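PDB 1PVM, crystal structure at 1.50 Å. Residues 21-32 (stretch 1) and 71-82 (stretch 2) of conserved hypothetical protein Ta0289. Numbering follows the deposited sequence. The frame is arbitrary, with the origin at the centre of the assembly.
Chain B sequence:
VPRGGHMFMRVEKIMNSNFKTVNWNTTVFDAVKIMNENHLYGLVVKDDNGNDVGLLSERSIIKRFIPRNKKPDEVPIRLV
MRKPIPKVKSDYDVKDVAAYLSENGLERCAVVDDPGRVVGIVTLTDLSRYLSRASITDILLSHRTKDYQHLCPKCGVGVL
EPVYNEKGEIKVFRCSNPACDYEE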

# COMPACT_ATOMS: atom_id res chain seq x y z
N THR B 21 -5.40 -6.01 -16.76
CA THR B 21 -5.86 -4.72 -17.23
C THR B 21 -7.34 -4.56 -16.90
O THR B 21 -8.10 -5.52 -16.97
CB THR B 21 -5.69 -4.58 -18.77
OG1 THR B 21 -4.33 -4.85 -19.13
CG2 THR B 21 -6.05 -3.18 -19.22
N VAL B 22 -7.72 -3.35 -16.53
CA VAL B 22 -9.11 -3.04 -16.19
C VAL B 22 -9.54 -1.76 -16.90
O VAL B 22 -8.72 -0.90 -17.20
CB VAL B 22 -9.29 -2.84 -14.66
CG1 VAL B 22 -9.15 -4.17 -13.94
CG2 VAL B 22 -8.25 -1.86 -14.14
N ASN B 23 -10.84 -1.65 -17.16
CA ASN B 23 -11.39 -0.49 -17.83
C ASN B 23 -11.37 0.73 -16.90
O ASN B 23 -11.56 0.59 -15.69
CB ASN B 23 -12.80 -0.80 -18.31
CG ASN B 23 -13.45 0.36 -19.01
OD1 ASN B 23 -14.15 1.15 -18.39
ND2 ASN B 23 -13.20 0.49 -20.30
N TRP B 24 -11.17 1.91 -17.46
CA TRP B 24 -11.08 3.13 -16.66
C TRP B 24 -12.35 3.58 -15.93
O TRP B 24 -12.29 4.47 -15.09
CB TRP B 24 -10.53 4.28 -17.52
CG TRP B 24 -11.41 4.79 -18.64
CD1 TRP B 24 -12.54 4.20 -19.15
CD2 TRP B 24 -11.22 5.99 -19.39
NE1 TRP B 24 -13.05 4.96 -20.18
CE2 TRP B 24 -12.26 6.07 -20.34
CE3 TRP B 24 -10.25 7.02 -19.35
CZ2 TRP B 24 -12.37 7.13 -21.25
CZ3 TRP B 24 -10.36 8.07 -20.25
CH2 TRP B 24 -11.42 8.12 -21.19
N ASN B 25 -13.48 2.96 -16.23
CA ASN B 25 -14.72 3.31 -15.54
C ASN B 25 -15.05 2.28 -14.46
O ASN B 25 -16.09 2.36 -13.80
CB ASN B 25 -15.87 3.44 -16.54
CG ASN B 25 -15.81 4.74 -17.32
OD1 ASN B 25 -16.13 4.79 -18.51
ND2 ASN B 25 -15.40 5.81 -16.64
N THR B 26 -14.17 1.30 -14.30
CA THR B 26 -14.34 0.28 -13.28
C THR B 26 -14.32 1.06 -11.96
O THR B 26 -13.55 2.00 -11.82
CB THR B 26 -13.16 -0.72 -13.30
OG1 THR B 26 -13.08 -1.34 -14.59
CG2 THR B 26 -13.35 -1.80 -12.24
N THR B 27 -15.17 0.70 -11.01
CA THR B 27 -15.18 1.41 -9.73
C THR B 27 -13.99 0.97 -8.89
O THR B 27 -13.39 -0.08 -9.14
CB THR B 27 -16.46 1.15 -8.93
OG1 THR B 27 -16.49 -0.22 -8.51
CG2 THR B 27 -17.69 1.45 -9.77
N VAL B 28 -13.66 1.77 -7.88
CA VAL B 28 -12.56 1.45 -6.98
C VAL B 28 -12.90 0.14 -6.27
O VAL B 28 -12.04 -0.71 -6.05
CB VAL B 28 -12.35 2.58 -5.94
CG1 VAL B 28 -11.42 2.13 -4.84
CG2 VAL B 28 -11.76 3.80 -6.63
N PHE B 29 -14.18 -0.03 -5.92
CA PHE B 29 -14.62 -1.24 -5.24
C PHE B 29 -14.34 -2.48 -6.10
O PHE B 29 -13.77 -3.46 -5.62
CB PHE B 29 -16.12 -1.16 -4.95
CG PHE B 29 -16.69 -2.39 -4.29
CD1 PHE B 29 -16.38 -2.68 -2.96
CD2 PHE B 29 -17.51 -3.26 -4.99
CE1 PHE B 29 -16.89 -3.82 -2.34
CE2 PHE B 29 -18.02 -4.41 -4.39
CZ PHE B 29 -17.71 -4.69 -3.05
N ASP B 30 -14.73 -2.44 -7.37
CA ASP B 30 -14.51 -3.59 -8.23
C ASP B 30 -13.04 -3.84 -8.58
O ASP B 30 -12.62 -4.98 -8.73
CB ASP B 30 -15.33 -3.47 -9.52
CG ASP B 30 -16.81 -3.70 -9.28
OD1 ASP B 30 -17.16 -4.44 -8.34
OD2 ASP B 30 -17.64 -3.14 -10.04
N ALA B 31 -12.27 -2.76 -8.69
CA ALA B 31 -10.85 -2.90 -9.02
C ALA B 31 -10.10 -3.54 -7.85
O ALA B 31 -9.26 -4.41 -8.04
CB ALA B 31 -10.25 -1.54 -9.35
N VAL B 32 -10.40 -3.08 -6.64
CA VAL B 32 -9.73 -3.62 -5.46
C VAL B 32 -10.08 -5.10 -5.26
O VAL B 32 -9.26 -5.85 -4.74
CB VAL B 32 -10.09 -2.78 -4.21
CG1 VAL B 32 -9.66 -3.50 -2.95
CG2 VAL B 32 -9.39 -1.43 -4.30
N LYS B 71 -18.09 6.38 -1.34
CA LYS B 71 -18.11 4.93 -1.30
C LYS B 71 -17.27 4.42 -2.48
O LYS B 71 -17.25 5.04 -3.54
CB LYS B 71 -19.54 4.40 -1.46
CG LYS B 71 -20.47 4.76 -0.32
CD LYS B 71 -21.91 4.40 -0.65
CE LYS B 71 -22.06 2.91 -0.91
NZ LYS B 71 -23.47 2.53 -1.20
N PRO B 72 -16.57 3.29 -2.29
CA PRO B 72 -15.73 2.71 -3.34
C PRO B 72 -16.48 2.43 -4.64
O PRO B 72 -15.89 2.46 -5.72
CB PRO B 72 -15.23 1.42 -2.69
CG PRO B 72 -15.16 1.76 -1.25
CD PRO B 72 -16.40 2.58 -1.01
N ASP B 73 -17.78 2.14 -4.56
CA ASP B 73 -18.56 1.85 -5.76
C ASP B 73 -19.06 3.10 -6.48
O ASP B 73 -19.75 2.99 -7.50
CB ASP B 73 -19.75 0.94 -5.43
CG ASP B 73 -20.85 1.67 -4.65
OD1 ASP B 73 -20.77 2.91 -4.49
OD2 ASP B 73 -21.80 1.00 -4.19
N GLU B 74 -18.72 4.28 -5.97
CA GLU B 74 -19.17 5.54 -6.57
C GLU B 74 -18.05 6.31 -7.27
O GLU B 74 -18.27 7.41 -7.77
CB GLU B 74 -19.76 6.47 -5.51
CG GLU B 74 -20.91 5.91 -4.70
CD GLU B 74 -21.45 6.93 -3.71
OE1 GLU B 74 -20.64 7.50 -2.93
OE2 GLU B 74 -22.67 7.16 -3.70
N VAL B 75 -16.86 5.74 -7.28
CA VAL B 75 -15.73 6.41 -7.91
C VAL B 75 -15.03 5.57 -8.96
O VAL B 75 -14.50 4.50 -8.65
CB VAL B 75 -14.68 6.82 -6.86
CG1 VAL B 75 -13.50 7.50 -7.54
CG2 VAL B 75 -15.32 7.75 -5.82
N PRO B 76 -15.02 6.03 -10.22
CA PRO B 76 -14.35 5.28 -11.29
C PRO B 76 -12.84 5.43 -11.11
O PRO B 76 -12.37 6.51 -10.74
CB PRO B 76 -14.87 5.95 -12.56
CG PRO B 76 -15.06 7.37 -12.13
CD PRO B 76 -15.69 7.23 -10.76
N ILE B 77 -12.08 4.37 -11.37
CA ILE B 77 -10.64 4.44 -11.16
C ILE B 77 -9.88 5.48 -11.99
O ILE B 77 -8.75 5.83 -11.66
CB ILE B 77 -9.98 3.05 -11.31
CG1 ILE B 77 -10.24 2.46 -12.70
CG2 ILE B 77 -10.52 2.11 -10.23
CD1 ILE B 77 -9.57 1.11 -12.92
N ARG B 78 -10.50 5.98 -13.06
CA ARG B 78 -9.85 7.00 -13.89
C ARG B 78 -9.52 8.23 -13.03
O ARG B 78 -8.57 8.96 -13.31
CB ARG B 78 -10.76 7.41 -15.05
CG ARG B 78 -12.13 7.90 -14.62
CD ARG B 78 -13.14 7.85 -15.76
NE ARG B 78 -12.82 8.79 -16.83
CZ ARG B 78 -13.46 8.83 -17.99
NH1 ARG B 78 -14.44 7.98 -18.24
NH2 ARG B 78 -13.11 9.74 -18.91
N LEU B 79 -10.31 8.44 -11.98
CA LEU B 79 -10.10 9.58 -11.08
C LEU B 79 -9.04 9.29 -10.02
O LEU B 79 -8.64 10.19 -9.29
CB LEU B 79 -11.41 9.93 -10.37
CG LEU B 79 -12.59 10.37 -11.23
CD1 LEU B 79 -13.78 10.67 -10.35
CD2 LEU B 79 -12.20 11.60 -12.04
N VAL B 80 -8.60 8.04 -9.95
CA VAL B 80 -7.65 7.61 -8.93
C VAL B 80 -6.28 7.18 -9.44
O VAL B 80 -5.25 7.49 -8.83
CB VAL B 80 -8.26 6.45 -8.11
CG1 VAL B 80 -7.33 6.03 -6.99
CG2 VAL B 80 -9.61 6.87 -7.56
N MET B 81 -6.27 6.46 -10.56
CA MET B 81 -5.05 5.92 -11.15
C MET B 81 -3.94 6.94 -11.41
O MET B 81 -4.19 8.13 -11.54
CB MET B 81 -5.38 5.28 -12.49
CG MET B 81 -5.79 6.30 -13.54
SD MET B 81 -6.48 5.54 -15.00
CE MET B 81 -7.81 4.63 -14.27
N ARG B 82 -2.71 6.44 -11.47
CA ARG B 82 -1.58 7.30 -11.80
C ARG B 82 -1.75 7.50 -13.31
O ARG B 82 -1.90 6.53 -14.05
CB ARG B 82 -0.24 6.59 -11.56
CG ARG B 82 -0.02 6.07 -10.15
CD ARG B 82 -0.25 7.15 -9.13
NE ARG B 82 0.29 6.81 -7.82
CZ ARG B 82 0.17 7.59 -6.76
NH1 ARG B 82 -0.48 8.74 -6.86
NH2 ARG B 82 0.72 7.24 -5.60

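What joins the two backbones? Four hydrogen bonds run from main chain to main chain. Ile-77 N donates to Thr-26 O at 2.8 Å, and Val-28 N donates to Val-75 O at 3.0 Å; together they frame the single beta bridge between Thr-27 and Pro-76. Pro-76 has no amide hydrogen to give, but its CA approaches Thr-26 O at 3.4 Å, just as Thr-27 CA approaches Val-75 O at 3.3 Å. Beyond the bridge, Phe-29 N reaches Pro-72 O at 3.0 Å, and a weak bond links Arg-78 N to Trp-24 O at 3.1 Å.

How can the start of a helix bond to a neighbouring loop? The first amides of a helix lack partners within it, so those of Val-28 and Phe-29 are free to turn to stretch 2. Thr-27 caps the helix, its OG1 accepting from Asp-30 N at 3.1 Å, while its methyl CG2 packs 3.4 Å from Asp-73 O.

Which side chains fill the buried space? Ile-77 has more of its surface covered by the other stretch than any other residue, 108 Å²: its CD1 lies 3.5 Å from Val-22 CG2, and its CG2 lies 3.8 Å from Ala-31 CB. The small alanine points toward stretch 2 and still leaves room for that branch. Val-28 CG2 meets Val-80 CG2 at 3.9 Å, and Phe-29 CB rests 3.5 Å from Pro-72 CB, with the proline at the edge of the aromatic ring. In all, 732 Å² is buried between the stretches, both sides summed.

Why does a charged residue suit this partly exposed site? The guanidinium of Arg-78 lies flat on Trp-24, its CZ 3.6 Å from the centroid of the six-membered ring and almost on the ring normal. This cation-pi stack joins a flat cation to an electron-rich face, and the long arginine side chain lets the guanidinium reach one face of the indole.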